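Local coordinates for periplasmic solute binding protein (PDB 4RY1) that probably binds a sugar in the periplasm and hands it to an ABC-type transporter, at residues Met120-Thr125 / Ala133-Trp138; Gln71-Gly76 / Lys107-Pro112; Asn323-Pro326 / Ala331-Leu334; Gln163-Val168 / Ser380-Asp385. One frame throughout, in Å; residues are numbered along the deposited sequence.

The contacts are spread over the two-lobed periplasmic binding protein fold. Contacts 2 and 3 lie in the lobe that holds the N-terminal strand 3-10, their centres about 23 Å apart and their nearest atoms about 6 Å apart. Contacts 1 and 4 lie in the helix-rich other lobe, also about 23 Å apart between centres. Strand 107-123 ties the two together: contact 2 uses its start and contact 1 its end, with centres about 37 Å apart on opposite sides of the chain's centre. Contacts 3 and 4 are likewise opposite, about 35 Å between centres. At contact 1 a glycerol, probably from the crystallisation liquor, bridges Lys124 and Tyr134.

Contact 1: Met120-Thr125 / Ala133-Trp138. With GOL (glycerol), chain D.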
loop_
_atom_site.group_PDB
_atom_site.type_symbol
_atom_site.label_atom_id
_atom_site.label_comp_id
_atom_site.label_asym_id
_atom_site.label_seq_id
_atom_site.Cartn_x
_atom_site.Cartn_y
_atom_site.Cartn_z
ATOM N N MET A 120 -9.528 5.775 4.728
ATOM C CA MET A 120 -9.304 6.504 5.963
ATOM C C MET A 120 -9.522 5.653 7.207
ATOM O O MET A 120 -10.535 4.955 7.342
ATOM C CB MET A 120 -10.219 7.716 6.016
ATOM C CG MET A 120 -9.782 8.802 5.062
ATOM S SD MET A 120 -8.180 9.558 5.437
ATOM C CE MET A 120 -8.298 10.930 4.291
ATOM N N ILE A 121 -8.589 5.765 8.137
ATOM C CA ILE A 121 -8.681 5.181 9.464
ATOM C C ILE A 121 -8.649 6.396 10.397
ATOM O O ILE A 121 -7.738 7.209 10.325
ATOM C CB ILE A 121 -7.514 4.216 9.749
ATOM C CG1 ILE A 121 -7.533 3.079 8.734
ATOM C CG2 ILE A 121 -7.586 3.703 11.180
ATOM C CD1 ILE A 121 -8.660 2.115 8.971
ATOM N N TYR A 122 -9.649 6.526 11.259
ATOM C CA TYR A 122 -9.774 7.671 12.138
ATOM C C TYR A 122 -9.769 7.261 13.593
ATOM O O TYR A 122 -10.248 6.184 13.948
ATOM C CB TYR A 122 -11.071 8.425 11.845
ATOM C CG TYR A 122 -11.170 9.116 10.511
ATOM C CD1 TYR A 122 -10.187 10.020 10.087
ATOM C CD2 TYR A 122 -12.288 8.927 9.682
ATOM C CE1 TYR A 122 -10.312 10.707 8.885
ATOM C CE2 TYR A 122 -12.415 9.607 8.477
ATOM C CZ TYR A 122 -11.435 10.487 8.068
ATOM O OH TYR A 122 -11.562 11.194 6.883
ATOM N N ASN A 123 -9.265 8.169 14.426
ATOM C CA ASN A 123 -9.305 8.029 15.874
ATOM C C ASN A 123 -10.611 8.646 16.366
ATOM O O ASN A 123 -10.773 9.872 16.442
ATOM C CB ASN A 123 -8.116 8.716 16.539
ATOM C CG ASN A 123 -8.050 8.429 18.029
ATOM O OD1 ASN A 123 -9.081 8.448 18.705
ATOM N ND2 ASN A 123 -6.857 8.127 18.539
ATOM N N LYS A 124 -11.548 7.767 16.669
ATOM C CA LYS A 124 -12.906 8.189 17.032
ATOM C C LYS A 124 -12.931 9.175 18.199
ATOM O O LYS A 124 -13.669 10.163 18.195
ATOM C CB LYS A 124 -13.749 6.973 17.391
ATOM C CG LYS A 124 -15.148 7.321 17.878
ATOM C CD LYS A 124 -15.912 6.061 18.288
ATOM C CE LYS A 124 -17.118 6.334 19.170
ATOM N NZ LYS A 124 -18.107 7.169 18.448
ATOM N N THR A 125 -12.124 8.882 19.206
ATOM C CA THR A 125 -12.104 9.680 20.435
ATOM C C THR A 125 -11.762 11.135 20.122
ATOM O O THR A 125 -12.429 12.072 20.551
ATOM C CB THR A 125 -11.116 9.093 21.453
ATOM O OG1 THR A 125 -11.453 7.721 21.686
ATOM C CG2 THR A 125 -11.149 9.846 22.785
ATOM N N ALA A 133 -17.949 15.474 12.783
ATOM C CA ALA A 133 -18.286 14.221 12.136
ATOM C C ALA A 133 -17.240 13.865 11.087
ATOM O O ALA A 133 -16.638 14.737 10.467
ATOM C CB ALA A 133 -19.661 14.325 11.490
ATOM N N TYR A 134 -17.074 12.571 10.843
ATOM C CA TYR A 134 -16.137 12.151 9.802
ATOM C C TYR A 134 -16.611 12.746 8.471
ATOM O O TYR A 134 -17.812 12.722 8.174
ATOM C CB TYR A 134 -16.035 10.626 9.649
ATOM C CG TYR A 134 -15.546 9.829 10.835
ATOM C CD1 TYR A 134 -14.633 10.351 11.749
ATOM C CD2 TYR A 134 -15.975 8.524 11.020
ATOM C CE1 TYR A 134 -14.182 9.593 12.823
ATOM C CE2 TYR A 134 -15.529 7.757 12.081
ATOM C CZ TYR A 134 -14.644 8.299 12.990
ATOM O OH TYR A 134 -14.216 7.541 14.050
ATOM N N PRO A 135 -15.682 13.281 7.664
ATOM C CA PRO A 135 -16.075 14.002 6.460
ATOM C C PRO A 135 -16.491 13.092 5.301
ATOM O O PRO A 135 -15.908 12.051 5.056
ATOM C CB PRO A 135 -14.830 14.820 6.116
ATOM C CG PRO A 135 -13.697 13.998 6.645
ATOM C CD PRO A 135 -14.227 13.343 7.887
ATOM N N LYS A 136 -17.537 13.501 4.614
ATOM C CA LYS A 136 -18.006 12.812 3.408
ATOM C C LYS A 136 -17.529 13.500 2.095
ATOM O O LYS A 136 -17.485 12.860 1.029
ATOM C CB LYS A 136 -19.543 12.609 3.479
ATOM C CG LYS A 136 -19.938 11.518 4.480
ATOM C CD LYS A 136 -21.419 11.145 4.436
ATOM C CE LYS A 136 -22.171 11.640 5.660
ATOM N NZ LYS A 136 -23.644 11.625 5.447
ATOM N N THR A 137 -17.153 14.775 2.182
ATOM C CA THR A 137 -16.664 15.557 1.032
ATOM C C THR A 137 -15.360 16.249 1.342
ATOM O O THR A 137 -14.987 16.382 2.523
ATOM C CB THR A 137 -17.635 16.672 0.660
ATOM O OG1 THR A 137 -17.723 17.580 1.761
ATOM C CG2 THR A 137 -18.984 16.084 0.335
ATOM N N TRP A 138 -14.667 16.670 0.305
ATOM C CA TRP A 138 -13.405 17.333 0.513
ATOM C C TRP A 138 -13.636 18.628 1.322
ATOM O O TRP A 138 -12.845 18.975 2.201
ATOM C CB TRP A 138 -12.686 17.558 -0.802
ATOM C CG TRP A 138 -12.404 16.281 -1.490
ATOM C CD1 TRP A 138 -13.118 15.724 -2.512
ATOM C CD2 TRP A 138 -11.348 15.350 -1.183
ATOM N NE1 TRP A 138 -12.566 14.528 -2.868
ATOM C CE2 TRP A 138 -11.481 14.269 -2.070
ATOM C CE3 TRP A 138 -10.316 15.326 -0.242
ATOM C CZ2 TRP A 138 -10.611 13.184 -2.060
ATOM C CZ3 TRP A 138 -9.442 14.242 -0.238
ATOM C CH2 TRP A 138 -9.606 13.190 -1.129
HETATM C C1 GOL D . -18.341 7.784 14.438
HETATM O O1 GOL D . -17.949 6.987 15.554
HETATM C C2 GOL D . -18.563 9.237 14.862
HETATM O O2 GOL D . -18.299 9.419 16.260
HETATM C C3 GOL D . -17.674 10.141 14.016
HETATM O O3 GOL D . -18.494 10.659 12.946
HETATM O O HOH W 1 -13.815 10.362 5.717
#
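Tyr122, near the end of strand 107-123, and Tyr134, in the loop after the next helix, have their CA atoms 8.1 Å apart, wide enough for their rings to lie between the two backbones. The rings form an offset stack with centroids 4.7 Å apart and planes at 29°; the side chains slide past each other in opposite directions, bringing Tyr122 CD2 to 3.4 Å from Tyr134 CD1. With CG beside the backbone N (chi1 -67°), the Tyr122 ring is directed at Tyr134. The other face of Tyr134 carries a glycerol, whose C3 lies over the ring centre. Strand 107-123 passes straight into helix 124-130, with Asn123 as N-cap, and the loop after that helix folds back to make the stack; Trp127 from the helix meets both tyrosine rings. Lys124 crosses Tyr134 at about a right angle, its CA 3.3 Å from the phenol OH at the ring edge; that hydroxyl is hydrogen-bonded to Glu267. The lysine chain runs on past the ring, and NZ hydrogen-bonds glycerol O1 at 2.9 Å while also forming a salt bridge with Asp128. Glycerol O3 accepts a bond from Tyr134 N, 3.2 Å away, so the small molecule spans both segments. Pro135 sets its CG 3.5 Å from Tyr122 OH. Tyr122 OH donates to a water 2.7 Å away in the ring plane, which in turn donates to Pro135 O.

Contact 2: Gln71-Gly76 / Lys107-Pro112; sequences QFSRNG and KLQGLP
The hydroxyl oxygen of Ser73 is turned to the carboxamide of Gln109, with Ser73 OG 3.5 Å from Gln109 CD and 3.6 Å from Gln109 CG. Ser73 CB follows behind, 3.9 Å from the same CG, so the serine meets both the methylene chain and the polar end of the glutamine. Both CB atoms point across the gap, and the CA atoms stand 7.4 Å apart. The glutamine chain is bent at its second torsion (chi2 -57°), which turns the amide aside from a straight course and lays it beside the serine. Ser73 belongs to the last part of helix 69-74, where the helix widens into a pi-type turn; Gln109 falls in the short break between the strand pieces 107-108 and 111-112 of strand 107-123. The contact brings the helix end against the first part of strand 107-123, which pairs with 103-104 in the mixed sheet. Val104, from that neighbouring strand, touches both Ser73 and Gln109, and Phe79 also packs on the serine. The backbone of Gln109 is hydrogen-bonded to Ala102, just before strand 103-104. Both touching residues are buried.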
loop_
_atom_site.group_PDB
_atom_site.type_symbol
_atom_site.label_atom_id
_atom_site.label_comp_id
_atom_site.label_asym_id
_atom_site.label_seq_id
_atom_site.Cartn_x
_atom_site.Cartn_y
_atom_site.Cartn_z
ATOM N N GLN A 71 10.409 -2.748 -12.762
ATOM C CA GLN A 71 11.855 -2.955 -12.614
ATOM C C GLN A 71 12.261 -4.371 -12.987
ATOM O O GLN A 71 13.206 -4.588 -13.744
ATOM C CB GLN A 71 12.306 -2.655 -11.179
ATOM C CG GLN A 71 13.755 -3.054 -10.929
ATOM C CD GLN A 71 14.290 -2.694 -9.545
ATOM O OE1 GLN A 71 13.620 -2.017 -8.730
ATOM N NE2 GLN A 71 15.521 -3.155 -9.269
ATOM N N PHE A 72 11.577 -5.348 -12.406
ATOM C CA PHE A 72 12.008 -6.741 -12.530
ATOM C C PHE A 72 11.482 -7.491 -13.749
ATOM O O PHE A 72 12.084 -8.498 -14.173
ATOM C CB PHE A 72 11.655 -7.507 -11.248
ATOM C CG PHE A 72 12.447 -7.065 -10.038
ATOM C CD1 PHE A 72 13.829 -6.997 -10.086
ATOM C CD2 PHE A 72 11.805 -6.705 -8.858
ATOM C CE1 PHE A 72 14.557 -6.587 -8.983
ATOM C CE2 PHE A 72 12.517 -6.312 -7.746
ATOM C CZ PHE A 72 13.909 -6.244 -7.815
ATOM N N SER A 73 10.329 -7.059 -14.261
ATOM C CA SER A 73 9.630 -7.797 -15.320
ATOM C C SER A 73 9.412 -7.025 -16.621
ATOM O O SER A 73 9.679 -7.550 -17.684
ATOM C CB SER A 73 8.284 -8.320 -14.801
ATOM O OG SER A 73 8.463 -9.166 -13.666
ATOM N N ARG A 74 8.892 -5.808 -16.555
ATOM C CA ARG A 74 8.717 -5.034 -17.792
ATOM C C ARG A 74 10.068 -4.685 -18.404
ATOM O O ARG A 74 10.273 -4.799 -19.609
ATOM C CB ARG A 74 7.947 -3.752 -17.537
ATOM C CG ARG A 74 6.555 -3.958 -16.998
ATOM C CD ARG A 74 5.768 -2.674 -17.096
ATOM N NE ARG A 74 4.504 -2.760 -16.377
ATOM C CZ ARG A 74 3.506 -1.891 -16.498
ATOM N NH1 ARG A 74 3.608 -0.866 -17.343
ATOM N NH2 ARG A 74 2.401 -2.038 -15.774
ATOM N N ASN A 75 10.984 -4.326 -17.524
ATOM C CA ASN A 75 12.321 -3.862 -17.880
ATOM C C ASN A 75 13.463 -4.723 -17.354
ATOM O O ASN A 75 14.612 -4.290 -17.259
ATOM C CB ASN A 75 12.425 -2.415 -17.464
ATOM C CG ASN A 75 11.304 -1.604 -18.074
ATOM O OD1 ASN A 75 11.042 -1.705 -19.275
ATOM N ND2 ASN A 75 10.640 -0.834 -17.291
ATOM N N GLY A 76 13.124 -5.970 -17.063
ATOM C CA GLY A 76 14.076 -6.961 -16.585
ATOM C C GLY A 76 13.788 -8.334 -17.153
ATOM O O GLY A 76 13.051 -8.467 -18.104
ATOM N N LYS A 107 2.498 -13.383 -19.388
ATOM C CA LYS A 107 3.154 -14.242 -18.405
ATOM C C LYS A 107 2.857 -13.732 -16.999
ATOM O O LYS A 107 3.043 -12.557 -16.702
ATOM C CB LYS A 107 4.645 -14.238 -18.639
ATOM C CG LYS A 107 5.009 -14.774 -20.017
ATOM C CD LYS A 107 6.485 -15.042 -20.149
ATOM C CE LYS A 107 6.826 -15.634 -21.512
ATOM N NZ LYS A 107 6.855 -14.585 -22.562
ATOM N N LEU A 108 2.354 -14.620 -16.151
ATOM C CA LEU A 108 1.958 -14.230 -14.791
ATOM C C LEU A 108 3.180 -14.133 -13.884
ATOM O O LEU A 108 3.833 -15.132 -13.611
ATOM C CB LEU A 108 0.928 -15.211 -14.242
ATOM C CG LEU A 108 0.386 -14.891 -12.845
ATOM C CD1 LEU A 108 -0.290 -13.534 -12.795
ATOM C CD2 LEU A 108 -0.578 -15.971 -12.395
ATOM N N GLN A 109 3.495 -12.927 -13.429
ATOM C CA GLN A 109 4.757 -12.662 -12.741
ATOM C C GLN A 109 4.733 -12.969 -11.248
ATOM O O GLN A 109 5.783 -13.128 -10.633
ATOM C CB GLN A 109 5.167 -11.192 -12.939
ATOM C CG GLN A 109 5.352 -10.791 -14.397
ATOM C CD GLN A 109 6.384 -11.665 -15.077
ATOM O OE1 GLN A 109 6.085 -12.398 -16.047
ATOM N NE2 GLN A 109 7.585 -11.619 -14.573
ATOM N N GLY A 110 3.541 -12.984 -10.667
ATOM C CA GLY A 110 3.391 -13.159 -9.231
ATOM C C GLY A 110 1.940 -13.428 -8.897
ATOM O O GLY A 110 1.057 -13.129 -9.683
ATOM N N LEU A 111 1.712 -14.018 -7.729
ATOM C CA LEU A 111 0.370 -14.366 -7.296
ATOM C C LEU A 111 -0.019 -13.392 -6.155
ATOM O O LEU A 111 0.626 -13.379 -5.101
ATOM C CB LEU A 111 0.330 -15.791 -6.782
ATOM C CG LEU A 111 -1.012 -16.367 -6.357
ATOM C CD1 LEU A 111 -2.096 -16.169 -7.420
ATOM C CD2 LEU A 111 -0.814 -17.852 -6.029
ATOM N N PRO A 112 -1.039 -12.552 -6.354
ATOM C CA PRO A 112 -1.418 -11.677 -5.262
ATOM C C PRO A 112 -1.779 -12.403 -3.987
ATOM O O PRO A 112 -2.561 -13.347 -4.014
ATOM C CB PRO A 112 -2.619 -10.921 -5.824
ATOM C CG PRO A 112 -2.323 -10.874 -7.282
ATOM C CD PRO A 112 -1.773 -12.234 -7.582
#

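Contact 3: Asn323-Pro326 / Ala331-Leu334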
loop_
_atom_site.group_PDB
_atom_site.type_symbol
_atom_site.label_atom_id
_atom_site.label_comp_id
_atom_site.label_asym_id
_atom_site.label_seq_id
_atom_site.Cartn_x
_atom_site.Cartn_y
_atom_site.Cartn_z
ATOM N N ASN A 323 -1.134 -10.991 6.297
ATOM C CA ASN A 323 -0.833 -10.420 4.991
ATOM C C ASN A 323 -2.055 -9.721 4.378
ATOM O O ASN A 323 -2.118 -9.522 3.169
ATOM C CB ASN A 323 -0.372 -11.501 4.012
ATOM C CG ASN A 323 0.821 -12.280 4.475
ATOM O OD1 ASN A 323 0.868 -13.543 4.358
ATOM N ND2 ASN A 323 1.804 -11.579 4.927
ATOM N N GLY A 324 -3.034 -9.387 5.208
ATOM C CA GLY A 324 -4.257 -8.768 4.734
ATOM C C GLY A 324 -5.352 -9.782 4.464
ATOM O O GLY A 324 -5.253 -10.951 4.819
ATOM N N MET A 325 -6.433 -9.304 3.873
ATOM C CA MET A 325 -7.572 -10.171 3.566
ATOM C C MET A 325 -7.243 -11.090 2.381
ATOM O O MET A 325 -6.957 -10.599 1.296
ATOM C CB MET A 325 -8.810 -9.326 3.251
ATOM C CG MET A 325 -9.343 -8.580 4.462
ATOM S SD MET A 325 -10.364 -9.521 5.694
ATOM C CE MET A 325 -11.998 -9.368 4.852
ATOM N N PRO A 326 -7.257 -12.420 2.574
ATOM C CA PRO A 326 -6.758 -13.316 1.511
ATOM C C PRO A 326 -7.390 -13.084 0.157
ATOM O O PRO A 326 -8.612 -12.916 0.053
ATOM C CB PRO A 326 -7.141 -14.684 2.026
ATOM C CG PRO A 326 -7.015 -14.538 3.504
ATOM C CD PRO A 326 -7.495 -13.165 3.824
ATOM N N ALA A 331 -10.300 -18.868 1.080
ATOM C CA ALA A 331 -9.476 -18.593 2.252
ATOM C C ALA A 331 -10.159 -17.568 3.145
ATOM O O ALA A 331 -10.217 -17.760 4.382
ATOM C CB ALA A 331 -8.082 -18.138 1.844
ATOM N N GLN A 332 -10.740 -16.529 2.543
ATOM C CA GLN A 332 -11.521 -15.585 3.345
ATOM C C GLN A 332 -12.672 -16.294 4.036
ATOM O O GLN A 332 -12.927 -16.010 5.199
ATOM C CB GLN A 332 -12.108 -14.430 2.541
ATOM C CG GLN A 332 -11.087 -13.401 2.163
ATOM C CD GLN A 332 -11.703 -12.182 1.499
ATOM O OE1 GLN A 332 -12.774 -11.698 1.884
ATOM N NE2 GLN A 332 -10.998 -11.647 0.529
ATOM N N LYS A 333 -13.378 -17.170 3.317
ATOM C CA LYS A 333 -14.554 -17.830 3.906
ATOM C C LYS A 333 -14.118 -18.637 5.116
ATOM O O LYS A 333 -14.791 -18.615 6.162
ATOM C CB LYS A 333 -15.278 -18.699 2.869
ATOM C CG LYS A 333 -16.400 -19.561 3.427
ATOM C CD LYS A 333 -17.674 -18.876 3.874
ATOM C CE LYS A 333 -18.861 -19.870 3.906
ATOM N NZ LYS A 333 -18.631 -21.225 4.511
ATOM N N LEU A 334 -13.000 -19.358 4.997
ATOM C CA LEU A 334 -12.479 -20.135 6.130
ATOM C C LEU A 334 -12.203 -19.268 7.335
ATOM O O LEU A 334 -12.594 -19.594 8.458
ATOM C CB LEU A 334 -11.239 -20.944 5.741
ATOM C CG LEU A 334 -10.601 -21.740 6.866
ATOM C CD1 LEU A 334 -11.541 -22.753 7.491
ATOM C CD2 LEU A 334 -9.376 -22.464 6.324
#
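A loop packs here against the start of the helix it leads into: Met325 and Pro326, which follow helix 313-319, lie against Ala331 and Gln332 in the first turn of helix 329-337. The chain doubles back so tightly that the CA atoms of Pro326 and Gln332 are 5.6 Å apart. Gln332 supplies the polar link. Its NE2 donates to Pro326 O over 2.7 Å with a nearly straight N-H...O angle of 169°, and the acceptor lies in the plane of the amide. At the carbonyl the approach is less exact, at a C=O...N angle of 155° and with the donor somewhat tilted from the carbonyl plane. Beyond CG the glutamine is extended (chi2 -174°), which carries the amide from the helix over to the loop; on the way its CG passes 3.3 Å from Pro326 O. The loop joins helix 313-319 to helix 329-337 in the lobe that also holds contact 2, and Tyr351 of helix 346-356 touches both Met325 and Gln332. The proline ring adds an apolar meeting with the helix, Pro326 CB resting 3.6 Å from Ala331 CB. Val316 of helix 313-319 also touches Ala331. Met325, bent at both outer torsions, crosses Gln332 at about a right angle and brings its CE methyl to 3.9 Å from Gln332 OE1.

Contact 4: Gln163-Val168 / Ser380-Asp385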
loop_
_atom_site.group_PDB
_atom_site.type_symbol
_atom_site.label_atom_id
_atom_site.label_comp_id
_atom_site.label_asym_id
_atom_site.label_seq_id
_atom_site.Cartn_x
_atom_site.Cartn_y
_atom_site.Cartn_z
ATOM N N GLN A 163 4.261 8.291 6.593
ATOM C CA GLN A 163 5.723 8.124 6.651
ATOM C C GLN A 163 6.428 9.474 6.828
ATOM O O GLN A 163 7.615 9.614 6.545
ATOM C CB GLN A 163 6.211 7.341 5.428
ATOM C CG GLN A 163 5.696 5.901 5.410
ATOM C CD GLN A 163 6.212 5.054 4.265
ATOM O OE1 GLN A 163 7.374 5.135 3.892
ATOM N NE2 GLN A 163 5.351 4.195 3.730
ATOM N N GLY A 164 5.680 10.452 7.340
ATOM C CA GLY A 164 6.269 11.707 7.837
ATOM C C GLY A 164 7.019 12.473 6.762
ATOM O O GLY A 164 6.474 12.769 5.698
ATOM N N ALA A 165 8.280 12.779 7.061
ATOM C CA ALA A 165 9.176 13.505 6.150
ATOM C C ALA A 165 10.035 12.568 5.299
ATOM O O ALA A 165 10.814 13.027 4.478
ATOM C CB ALA A 165 10.053 14.468 6.919
ATOM N N SER A 166 9.893 11.260 5.498
ATOM C CA SER A 166 10.645 10.270 4.721
ATOM C C SER A 166 10.062 10.076 3.319
ATOM O O SER A 166 10.793 9.899 2.340
ATOM C CB SER A 166 10.709 8.929 5.471
ATOM O OG SER A 166 11.469 9.080 6.659
ATOM N N ASP A 167 8.740 10.103 3.229
ATOM C CA ASP A 167 8.041 9.777 1.997
ATOM C C ASP A 167 6.618 10.284 2.181
ATOM O O ASP A 167 6.060 10.126 3.260
ATOM C CB ASP A 167 8.210 8.250 1.833
ATOM C CG ASP A 167 7.159 7.548 1.014
ATOM O OD1 ASP A 167 5.960 7.846 1.082
ATOM O OD2 ASP A 167 7.596 6.592 0.318
ATOM N N VAL A 168 6.058 10.939 1.160
ATOM C CA VAL A 168 4.691 11.478 1.241
ATOM C C VAL A 168 3.826 10.881 0.114
ATOM O O VAL A 168 2.955 11.512 -0.466
ATOM C CB VAL A 168 4.653 13.020 1.316
ATOM C CG1 VAL A 168 3.256 13.507 1.724
ATOM C CG2 VAL A 168 5.715 13.501 2.304
ATOM N N SER A 380 9.764 18.309 -2.988
ATOM C CA SER A 380 8.994 19.474 -3.453
ATOM C C SER A 380 8.102 20.008 -2.346
ATOM O O SER A 380 8.005 21.218 -2.155
ATOM C CB SER A 380 8.130 19.130 -4.661
ATOM O OG SER A 380 8.936 18.766 -5.765
ATOM N N LEU A 381 7.434 19.113 -1.620
ATOM C CA LEU A 381 6.611 19.546 -0.471
ATOM C C LEU A 381 7.452 20.251 0.599
ATOM O O LEU A 381 7.017 21.233 1.193
ATOM C CB LEU A 381 5.872 18.363 0.169
ATOM C CG LEU A 381 4.961 17.609 -0.790
ATOM C CD1 LEU A 381 4.243 16.529 0.003
ATOM C CD2 LEU A 381 3.981 18.471 -1.560
ATOM N N GLN A 382 8.650 19.724 0.823
ATOM C CA GLN A 382 9.598 20.300 1.776
ATOM C C GLN A 382 10.030 21.703 1.328
ATOM O O GLN A 382 10.087 22.607 2.124
ATOM C CB GLN A 382 10.761 19.345 2.027
ATOM C CG GLN A 382 10.259 18.147 2.827
ATOM C CD GLN A 382 11.168 16.945 2.840
ATOM O OE1 GLN A 382 12.266 16.947 2.278
ATOM N NE2 GLN A 382 10.706 15.882 3.515
ATOM N N LYS A 383 10.268 21.886 0.042
ATOM C CA LYS A 383 10.567 23.215 -0.490
ATOM C C LYS A 383 9.457 24.216 -0.155
ATOM O O LYS A 383 9.732 25.351 0.283
ATOM C CB LYS A 383 10.795 23.143 -2.000
ATOM C CG LYS A 383 12.246 22.857 -2.368
ATOM C CD LYS A 383 12.467 22.291 -3.771
ATOM C CE LYS A 383 11.302 22.515 -4.722
ATOM N NZ LYS A 383 11.619 22.173 -6.136
ATOM N N LEU A 384 8.213 23.805 -0.382
ATOM C CA LEU A 384 7.052 24.628 -0.030
ATOM C C LEU A 384 6.991 24.939 1.457
ATOM O O LEU A 384 6.903 26.096 1.855
ATOM C CB LEU A 384 5.726 24.007 -0.468
ATOM C CG LEU A 384 5.454 23.936 -1.964
ATOM C CD1 LEU A 384 4.165 23.170 -2.204
ATOM C CD2 LEU A 384 5.372 25.337 -2.551
ATOM N N ASP A 385 7.035 23.893 2.264
ATOM C CA ASP A 385 6.821 24.011 3.709
ATOM C C ASP A 385 7.922 24.728 4.491
ATOM O O ASP A 385 7.661 25.267 5.572
ATOM C CB ASP A 385 6.619 22.627 4.309
ATOM C CG ASP A 385 5.281 22.005 3.947
ATOM O OD1 ASP A 385 4.437 22.664 3.305
ATOM O OD2 ASP A 385 5.090 20.825 4.306
#
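The flat carboxamide of Gln382 presents its NE2 end to Ala165, where NE2 lies 3.0 Å from Ala165 O and 3.7 Å from Ala165 CB. In the helix-rich lobe of this periplasmic binding protein fold, the meeting joins the loop that precedes helix 169-183 to the last turns of helix 371-385, two parts of the chain more than 200 residues apart. The bond from NE2 to Ala165 O is weak, with an N-H...O angle of only 131°. The stronger partner of the same nitrogen is OE1 of Gln221 in helix 221-225, and Gln221 also donates through its own NE2 to Gly164 O, so that one glutamine side chain is bonded to both sides of the contact. Gln382 reaches so far because it is extended beyond CG (chi2 164°), away from the helix that bears it. The loop itself is turned by a backbone bond from Ser166 N to Gln163 O, 3.0 Å long. Further bonds fix it to helix 371-385: Gln375 donates to Ser166 O, Trp377 donates to Val168 O, and the hydroxyl of Thr378 meets Val168 N. Val168, in the N-cap position of helix 169-183, supplies the apolar part. It reaches toward Leu381 tip to tip, both residues being buried. Leu381 CD1 is the branch that touches, 3.6 Å from Val168 CG1 and 3.8 Å from Val168 CB.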